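Local coordinates for glutathione S-transferase (Burkholderia glumae, PDB 4ISD), which is a glutathione transferase homologue that binds glutathione and probably conjugates it to electrophilic substrates, at residues 26-34 with 81-91; 92-100 with 162-170. All coordinates share one frame; numbering follows the deposited sequence.

Contact 1 (26-34 with 81-91); sequences VVLKEKGLD and LDEVYPAPHYA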
loop_
_atom_site.group_PDB
_atom_site.type_symbol
_atom_site.label_atom_id
_atom_site.label_comp_id
_atom_site.label_asym_id
_atom_site.label_seq_id
_atom_site.Cartn_x
_atom_site.Cartn_y
_atom_site.Cartn_z
ATOM N N VAL A 26 15.640 -6.189 -1.055
ATOM C CA VAL A 26 16.012 -6.116 -2.471
ATOM C C VAL A 26 16.213 -4.671 -2.904
ATOM O O VAL A 26 17.106 -4.376 -3.701
ATOM C CB VAL A 26 15.020 -6.868 -3.400
ATOM C CG1 VAL A 26 15.174 -6.415 -4.844
ATOM C CG2 VAL A 26 15.219 -8.386 -3.274
ATOM N N VAL A 27 15.413 -3.762 -2.345
ATOM C CA VAL A 27 15.552 -2.346 -2.683
ATOM C C VAL A 27 16.933 -1.821 -2.294
ATOM O O VAL A 27 17.627 -1.197 -3.110
ATOM C CB VAL A 27 14.444 -1.496 -2.042
ATOM C CG1 VAL A 27 14.656 -0.024 -2.336
ATOM C CG2 VAL A 27 13.102 -1.935 -2.564
ATOM N N LEU A 28 17.330 -2.095 -1.055
ATOM C CA LEU A 28 18.624 -1.654 -0.540
ATOM C C LEU A 28 19.743 -2.200 -1.407
ATOM O O LEU A 28 20.654 -1.469 -1.808
ATOM C CB LEU A 28 18.814 -2.121 0.908
ATOM C CG LEU A 28 17.930 -1.454 1.969
ATOM C CD1 LEU A 28 17.749 -2.351 3.189
ATOM C CD2 LEU A 28 18.525 -0.106 2.388
ATOM N N LYS A 29 19.659 -3.489 -1.715
ATOM C CA LYS A 29 20.710 -4.129 -2.472
ATOM C C LYS A 29 20.808 -3.599 -3.895
ATOM O O LYS A 29 21.904 -3.369 -4.385
ATOM C CB LYS A 29 20.554 -5.642 -2.432
ATOM C CG LYS A 29 21.299 -6.272 -1.275
ATOM C CD LYS A 29 22.786 -6.304 -1.574
ATOM C CE LYS A 29 23.573 -6.951 -0.446
ATOM N NZ LYS A 29 23.365 -6.241 0.843
ATOM N N GLU A 30 19.676 -3.372 -4.551
ATOM C CA GLU A 30 19.694 -2.827 -5.913
ATOM C C GLU A 30 20.440 -1.496 -5.985
ATOM O O GLU A 30 21.142 -1.226 -6.964
ATOM C CB GLU A 30 18.273 -2.614 -6.427
ATOM C CG GLU A 30 17.501 -3.888 -6.631
ATOM C CD GLU A 30 18.018 -4.713 -7.786
ATOM O OE1 GLU A 30 18.629 -4.132 -8.717
ATOM O OE2 GLU A 30 17.800 -5.942 -7.762
ATOM N N LYS A 31 20.272 -0.675 -4.943
ATOM C CA LYS A 31 20.823 0.672 -4.906
ATOM C C LYS A 31 22.273 0.696 -4.454
ATOM O O LYS A 31 22.929 1.749 -4.537
ATOM C CB LYS A 31 20.010 1.555 -3.966
ATOM C CG LYS A 31 18.536 1.667 -4.304
ATOM C CD LYS A 31 17.930 2.817 -3.531
ATOM C CE LYS A 31 17.196 3.786 -4.434
ATOM N NZ LYS A 31 15.760 3.434 -4.602
ATOM N N GLY A 32 22.763 -0.451 -3.966
ATOM C CA GLY A 32 24.149 -0.600 -3.531
ATOM C C GLY A 32 24.455 0.022 -2.173
ATOM O O GLY A 32 25.579 0.441 -1.913
ATOM N N LEU A 33 23.456 0.075 -1.300
ATOM C CA LEU A 33 23.588 0.713 0.017
ATOM C C LEU A 33 24.117 -0.238 1.110
ATOM O O LEU A 33 23.838 -1.444 1.091
ATOM C CB LEU A 33 22.237 1.318 0.457
ATOM C CG LEU A 33 21.698 2.539 -0.301
ATOM C CD1 LEU A 33 20.197 2.745 -0.065
ATOM C CD2 LEU A 33 22.466 3.806 0.070
ATOM N N ASP A 34 24.870 0.304 2.069
ATOM C CA ASP A 34 25.297 -0.493 3.215
ATOM C C ASP A 34 24.164 -0.565 4.250
ATOM O O ASP A 34 23.453 0.430 4.467
ATOM C CB ASP A 34 26.567 0.084 3.844
ATOM C CG ASP A 34 27.847 -0.374 3.145
ATOM O OD1 ASP A 34 27.829 -1.373 2.377
ATOM O OD2 ASP A 34 28.894 0.264 3.396
ATOM N N LEU A 81 13.237 5.125 0.175
ATOM C CA LEU A 81 14.622 4.940 -0.260
ATOM C C LEU A 81 14.818 5.515 -1.665
ATOM O O LEU A 81 15.864 6.068 -1.973
ATOM C CB LEU A 81 15.050 3.476 -0.182
ATOM C CG LEU A 81 15.175 2.879 1.224
ATOM C CD1 LEU A 81 15.421 1.368 1.147
ATOM C CD2 LEU A 81 16.285 3.559 2.009
ATOM N N ASP A 82 13.780 5.425 -2.490
ATOM C CA ASP A 82 13.808 6.011 -3.824
ATOM C C ASP A 82 13.866 7.537 -3.815
ATOM O O ASP A 82 14.303 8.144 -4.790
ATOM C CB ASP A 82 12.599 5.547 -4.634
ATOM C CG ASP A 82 12.987 5.009 -5.997
ATOM O OD1 ASP A 82 14.006 4.286 -6.084
ATOM O OD2 ASP A 82 12.276 5.313 -6.980
ATOM N N GLU A 83 13.420 8.162 -2.727
ATOM C CA GLU A 83 13.428 9.618 -2.638
ATOM C C GLU A 83 14.731 10.129 -2.040
ATOM O O GLU A 83 15.254 11.175 -2.447
ATOM C CB GLU A 83 12.223 10.122 -1.833
ATOM C CG GLU A 83 11.069 10.576 -2.711
ATOM C CD GLU A 83 9.767 10.708 -1.967
ATOM O OE1 GLU A 83 9.799 11.002 -0.756
ATOM O OE2 GLU A 83 8.705 10.501 -2.597
ATOM N N VAL A 84 15.250 9.376 -1.077
ATOM C CA VAL A 84 16.495 9.720 -0.394
ATOM C C VAL A 84 17.704 9.369 -1.261
ATOM O O VAL A 84 18.707 10.079 -1.271
ATOM C CB VAL A 84 16.595 8.984 0.962
ATOM C CG1 VAL A 84 17.876 9.347 1.687
ATOM C CG2 VAL A 84 15.364 9.282 1.826
ATOM N N TYR A 85 17.610 8.271 -1.998
ATOM C CA TYR A 85 18.695 7.865 -2.896
ATOM C C TYR A 85 18.139 7.698 -4.282
ATOM O O TYR A 85 17.881 6.588 -4.706
ATOM C CB TYR A 85 19.332 6.552 -2.430
ATOM C CG TYR A 85 19.793 6.640 -1.004
ATOM C CD1 TYR A 85 20.945 7.350 -0.665
ATOM C CD2 TYR A 85 19.051 6.059 0.020
ATOM C CE1 TYR A 85 21.350 7.450 0.655
ATOM C CE2 TYR A 85 19.446 6.155 1.335
ATOM C CZ TYR A 85 20.586 6.848 1.652
ATOM O OH TYR A 85 20.973 6.926 2.969
ATOM N N PRO A 86 17.943 8.812 -4.996
ATOM C CA PRO A 86 17.278 8.751 -6.307
ATOM C C PRO A 86 18.224 8.516 -7.503
ATOM O O PRO A 86 19.434 8.754 -7.428
ATOM C CB PRO A 86 16.641 10.140 -6.408
ATOM C CG PRO A 86 17.643 11.041 -5.693
ATOM C CD PRO A 86 18.260 10.197 -4.591
ATOM N N ALA A 87 17.652 8.033 -8.603
ATOM C CA ALA A 87 18.263 8.140 -9.925
ATOM C C ALA A 87 18.573 9.606 -10.183
ATOM O O ALA A 87 17.841 10.483 -9.729
ATOM C CB ALA A 87 17.305 7.622 -10.972
ATOM N N PRO A 88 19.648 9.896 -10.915
ATOM C CA PRO A 88 20.639 8.989 -11.519
ATOM C C PRO A 88 21.853 8.699 -10.630
ATOM O O PRO A 88 22.756 7.981 -11.062
ATOM C CB PRO A 88 21.085 9.756 -12.766
ATOM C CG PRO A 88 20.947 11.195 -12.374
ATOM C CD PRO A 88 19.793 11.282 -11.395
ATOM N N HIS A 89 21.872 9.246 -9.416
ATOM C CA HIS A 89 22.976 9.025 -8.486
ATOM C C HIS A 89 22.935 7.576 -7.985
ATOM O O HIS A 89 23.960 7.012 -7.579
ATOM C CB HIS A 89 22.882 9.991 -7.293
ATOM C CG HIS A 89 22.917 11.444 -7.663
ATOM N ND1 HIS A 89 21.836 12.108 -8.220
ATOM C CD2 HIS A 89 23.887 12.383 -7.530
ATOM C CE1 HIS A 89 22.149 13.372 -8.430
ATOM N NE2 HIS A 89 23.396 13.567 -8.016
ATOM N N TYR A 90 21.741 6.990 -8.027
ATOM C CA TYR A 90 21.474 5.654 -7.499
ATOM C C TYR A 90 20.485 4.932 -8.413
ATOM O O TYR A 90 19.665 5.573 -9.058
ATOM C CB TYR A 90 20.850 5.751 -6.096
ATOM C CG TYR A 90 21.777 6.257 -5.013
ATOM C CD1 TYR A 90 21.792 7.606 -4.643
ATOM C CD2 TYR A 90 22.641 5.389 -4.351
ATOM C CE1 TYR A 90 22.646 8.069 -3.641
ATOM C CE2 TYR A 90 23.499 5.846 -3.355
ATOM C CZ TYR A 90 23.496 7.183 -3.001
ATOM O OH TYR A 90 24.353 7.623 -2.011
ATOM N N ALA A 91 20.534 3.603 -8.460
ATOM C CA ALA A 91 19.541 2.848 -9.230
ATOM C C ALA A 91 18.138 3.073 -8.656
ATOM O O ALA A 91 17.941 2.993 -7.435
ATOM C CB ALA A 91 19.868 1.381 -9.221
#
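With CG set beside its backbone N (chi1 -69°), L33 aims both methyls at the Y85 ring, whose chi2 of -75° turns a face toward them. CD2 sits 3.7 Å from the centroid of the Y85 ring, almost on the ring normal, a clean CH-pi contact; CD1 reaches the rim, 3.5 Å from Y85 CD2. V84 CG1 lies against the rim of the other face, and the phenol OH goes to H66. K31 works differently: its chain is bent so that NZ turns to OD1 of D82 in a salt bridge. Y90 brings its edge to the carbonyl O of K31, with 3.7 Å between CD2 and that oxygen. Deeper in, L81 CD1 touches both V27 CG1 (3.8 Å) and L28 CD2 (3.7 Å), joining helix 19-31 to helix 74-84 in the thioredoxin-like domain. A Schellman motif at G32 ends the first helix and turns the chain so that L33 comes back to Y85. The contact is thus mixed, an apolar cluster beside one buried lysine. Pairing with D82 would be consistent with a charged K31, though the modelled geometry is doubtful, and the same OD1 also takes V93 N.

Contact 2 (92-100 with 162-170); sequences AVLPADRET and VFGDWCIAD
V93 and I168 meet through one nearly straight backbone bond: I168 N donates to V93 O at 2.8 Å, with an N-H...O angle of 172°, approaching in the carbonyl plane. The side chains follow the same join, with V93 CB 4.1 Å from I168 CB. Nearby, V93 CG1 runs alongside the indole of W166, 4.0 Å from CZ3, the two side chains pointing the same way. The P95 ring meanwhile lies against C167, its CD 3.7 Å from C167 CB. Farther along, T100 and F163 slide past each other in opposite directions, and CG2 of T100 touches F163 CB at 3.6 Å. With the threonine hydroxyl bonded to D97, that methyl is left toward F163.

The next shell sets these groups. D97 is the N-cap of helix 98-113: its OD2 takes both the backbone N and OG1 of T100, from opposite faces of the carboxylate plane. D170, in the first turn of helix 168-177, folds back on the chain before it. Its OD2 accepts from C167 N at 2.9 Å through the anti lone pair, while OD1 takes V162 N on the syn side and also Y194 OH. The indole of W166, its CG anti to the backbone N (chi1 174°), reaches back alongside V93 and has a further cation-pi contact with R201. With C167 at the N-cap and D170 at N3, the bond from C167 N to D170 OD2 is the N3-to-N-cap half of a capping box, probably akin to the capping box that starts the corresponding helix in other glutathione transferases. With three donors gathered on it, buried D170 is probably stabilised as a carboxylate, and so holds in place the loop that offers I168 N to V93.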
loop_
_atom_site.group_PDB
_atom_site.type_symbol
_atom_site.label_atom_id
_atom_site.label_comp_id
_atom_site.label_asym_id
_atom_site.label_seq_id
_atom_site.Cartn_x
_atom_site.Cartn_y
_atom_site.Cartn_z
ATOM N N ALA A 92 17.174 3.347 -9.536
ATOM C CA ALA A 92 15.777 3.489 -9.127
ATOM C C ALA A 92 15.053 2.156 -9.050
ATOM O O ALA A 92 15.199 1.298 -9.927
ATOM C CB ALA A 92 15.035 4.423 -10.066
ATOM N N VAL A 93 14.246 1.992 -8.008
ATOM C CA VAL A 93 13.449 0.786 -7.859
ATOM C C VAL A 93 12.016 1.012 -8.323
ATOM O O VAL A 93 11.211 0.067 -8.370
ATOM C CB VAL A 93 13.458 0.303 -6.414
ATOM C CG1 VAL A 93 14.900 -0.006 -5.986
ATOM C CG2 VAL A 93 12.790 1.342 -5.496
ATOM N N LEU A 94 11.701 2.267 -8.660
ATOM C CA LEU A 94 10.401 2.620 -9.233
ATOM C C LEU A 94 10.554 3.216 -10.631
ATOM O O LEU A 94 11.496 3.967 -10.888
ATOM C CB LEU A 94 9.671 3.622 -8.334
ATOM C CG LEU A 94 8.931 3.165 -7.072
ATOM C CD1 LEU A 94 8.079 4.323 -6.523
ATOM C CD2 LEU A 94 8.075 1.899 -7.324
ATOM N N PRO A 95 9.623 2.886 -11.540
ATOM C CA PRO A 95 9.633 3.417 -12.912
ATOM C C PRO A 95 9.641 4.947 -12.976
ATOM O O PRO A 95 9.025 5.614 -12.144
ATOM C CB PRO A 95 8.333 2.864 -13.521
ATOM C CG PRO A 95 8.055 1.623 -12.745
ATOM C CD PRO A 95 8.546 1.898 -11.334
ATOM N N ALA A 96 10.355 5.477 -13.966
ATOM C CA ALA A 96 10.519 6.913 -14.187
ATOM C C ALA A 96 9.273 7.516 -14.813
ATOM O O ALA A 96 8.944 8.673 -14.571
ATOM C CB ALA A 96 11.723 7.167 -15.110
ATOM N N ASP A 97 8.604 6.730 -15.650
ATOM C CA ASP A 97 7.411 7.192 -16.339
ATOM C C ASP A 97 6.248 7.330 -15.353
ATOM O O ASP A 97 5.911 6.393 -14.629
ATOM C CB ASP A 97 7.060 6.241 -17.482
ATOM C CG ASP A 97 5.786 6.629 -18.192
ATOM O OD1 ASP A 97 5.821 7.599 -18.984
ATOM O OD2 ASP A 97 4.755 5.952 -17.967
ATOM N N ARG A 98 5.638 8.509 -15.336
ATOM C CA ARG A 98 4.589 8.817 -14.371
ATOM C C ARG A 98 3.444 7.807 -14.379
ATOM O O ARG A 98 3.088 7.274 -13.322
ATOM C CB ARG A 98 4.065 10.231 -14.596
ATOM C CG ARG A 98 2.851 10.584 -13.792
ATOM C CD ARG A 98 2.198 11.826 -14.374
ATOM N NE ARG A 98 2.928 13.049 -14.061
ATOM C CZ ARG A 98 2.662 14.228 -14.613
ATOM N NH1 ARG A 98 1.707 14.328 -15.529
ATOM N NH2 ARG A 98 3.357 15.307 -14.269
ATOM N N GLU A 99 2.880 7.540 -15.557
ATOM C CA GLU A 99 1.854 6.505 -15.684
ATOM C C GLU A 99 2.374 5.129 -15.272
ATOM O O GLU A 99 1.662 4.344 -14.636
ATOM C CB GLU A 99 1.312 6.445 -17.110
ATOM C CG GLU A 99 0.428 7.621 -17.478
ATOM C CD GLU A 99 -0.254 7.441 -18.820
ATOM O OE1 GLU A 99 -0.014 6.402 -19.476
ATOM O OE2 GLU A 99 -1.030 8.338 -19.216
ATOM N N THR A 100 3.617 4.837 -15.620
ATOM C CA THR A 100 4.151 3.517 -15.330
ATOM C C THR A 100 4.447 3.410 -13.841
ATOM O O THR A 100 4.298 2.347 -13.247
ATOM C CB THR A 100 5.397 3.181 -16.195
ATOM O OG1 THR A 100 5.093 3.398 -17.581
ATOM C CG2 THR A 100 5.795 1.727 -16.004
ATOM N N VAL A 162 7.455 -6.639 -15.807
ATOM C CA VAL A 162 6.101 -6.386 -16.304
ATOM C C VAL A 162 6.018 -5.051 -17.054
ATOM O O VAL A 162 5.176 -4.870 -17.940
ATOM C CB VAL A 162 5.015 -6.414 -15.162
ATOM C CG1 VAL A 162 4.808 -7.831 -14.623
ATOM C CG2 VAL A 162 5.374 -5.464 -14.038
ATOM N N PHE A 163 6.887 -4.113 -16.702
ATOM C CA PHE A 163 6.854 -2.818 -17.364
ATOM C C PHE A 163 8.039 -2.629 -18.326
ATOM O O PHE A 163 8.150 -1.609 -19.002
ATOM C CB PHE A 163 6.759 -1.683 -16.328
ATOM C CG PHE A 163 5.609 -1.839 -15.371
ATOM C CD1 PHE A 163 4.298 -1.846 -15.838
ATOM C CD2 PHE A 163 5.833 -1.985 -14.005
ATOM C CE1 PHE A 163 3.228 -2.002 -14.966
ATOM C CE2 PHE A 163 4.758 -2.141 -13.118
ATOM C CZ PHE A 163 3.461 -2.147 -13.602
ATOM N N GLY A 164 8.903 -3.633 -18.404
ATOM C CA GLY A 164 10.102 -3.556 -19.219
ATOM C C GLY A 164 11.302 -3.633 -18.299
ATOM O O GLY A 164 11.648 -4.717 -17.821
ATOM N N ASP A 165 11.918 -2.486 -18.020
ATOM C CA ASP A 165 12.974 -2.432 -17.014
ATOM C C ASP A 165 12.464 -2.948 -15.672
ATOM O O ASP A 165 11.286 -2.756 -15.311
ATOM C CB ASP A 165 13.519 -1.009 -16.861
ATOM C CG ASP A 165 14.407 -0.590 -18.025
ATOM O OD1 ASP A 165 15.043 -1.468 -18.656
ATOM O OD2 ASP A 165 14.472 0.619 -18.305
ATOM N N TRP A 166 13.341 -3.626 -14.941
ATOM C CA TRP A 166 12.990 -4.126 -13.621
ATOM C C TRP A 166 12.548 -2.987 -12.707
ATOM O O TRP A 166 13.092 -1.884 -12.767
ATOM C CB TRP A 166 14.176 -4.851 -12.993
ATOM C CG TRP A 166 13.933 -5.281 -11.578
ATOM C CD1 TRP A 166 13.413 -6.472 -11.160
ATOM C CD2 TRP A 166 14.209 -4.531 -10.390
ATOM N NE1 TRP A 166 13.344 -6.510 -9.780
ATOM C CE2 TRP A 166 13.826 -5.329 -9.291
ATOM C CE3 TRP A 166 14.735 -3.258 -10.155
ATOM C CZ2 TRP A 166 13.961 -4.899 -7.982
ATOM C CZ3 TRP A 166 14.862 -2.832 -8.853
ATOM C CH2 TRP A 166 14.472 -3.647 -7.783
ATOM N N CYS A 167 11.537 -3.252 -11.885
ATOM C CA CYS A 167 11.253 -2.403 -10.731
ATOM C C CYS A 167 10.922 -3.317 -9.554
ATOM O O CYS A 167 10.745 -4.531 -9.747
ATOM C CB CYS A 167 10.134 -1.391 -11.011
ATOM S SG CYS A 167 8.489 -2.056 -11.347
ATOM N N ILE A 168 10.857 -2.748 -8.349
ATOM C CA ILE A 168 10.605 -3.540 -7.144
ATOM C C ILE A 168 9.268 -4.285 -7.213
ATOM O O ILE A 168 9.102 -5.315 -6.559
ATOM C CB ILE A 168 10.680 -2.691 -5.831
ATOM C CG1 ILE A 168 10.762 -3.614 -4.617
ATOM C CG2 ILE A 168 9.499 -1.723 -5.705
ATOM C CD1 ILE A 168 11.933 -4.566 -4.684
ATOM N N ALA A 169 8.331 -3.778 -8.016
ATOM C CA ALA A 169 7.031 -4.432 -8.199
ATOM C C ALA A 169 7.176 -5.838 -8.741
ATOM O O ALA A 169 6.364 -6.700 -8.408
ATOM C CB ALA A 169 6.141 -3.628 -9.113
ATOM N N ASP A 170 8.208 -6.053 -9.573
ATOM C CA ASP A 170 8.480 -7.354 -10.206
ATOM C C ASP A 170 8.905 -8.425 -9.210
ATOM O O ASP A 170 8.465 -9.570 -9.309
ATOM C CB ASP A 170 9.540 -7.245 -11.303
ATOM C CG ASP A 170 9.081 -6.404 -12.476
ATOM O OD1 ASP A 170 8.098 -6.820 -13.132
ATOM O OD2 ASP A 170 9.706 -5.337 -12.744
#

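How the contacts relate
From the N terminus, helix 19-31 carries 26-34 at its C-terminal end, and contact 1 closes when the chain returns at 81-91, after strands 36-40, 63-66 and 69-72 and most of helix 74-84. Contact 2 then opens at once on 92-100, the passage into helix 98-113, and closes with 162-170 at the start of helix 168-177. The two loops run in series, neither nested nor crossed. Contact 1 ties helix 19-31 to helix 74-84; contact 2 ties the linker to the start of helix 168-177. Touches between them join the two groups: D82 OD1 probably bonds V93 N at 3.0 Å, V27 packs on I168, and E30 on W166. Both also touch the second subunit.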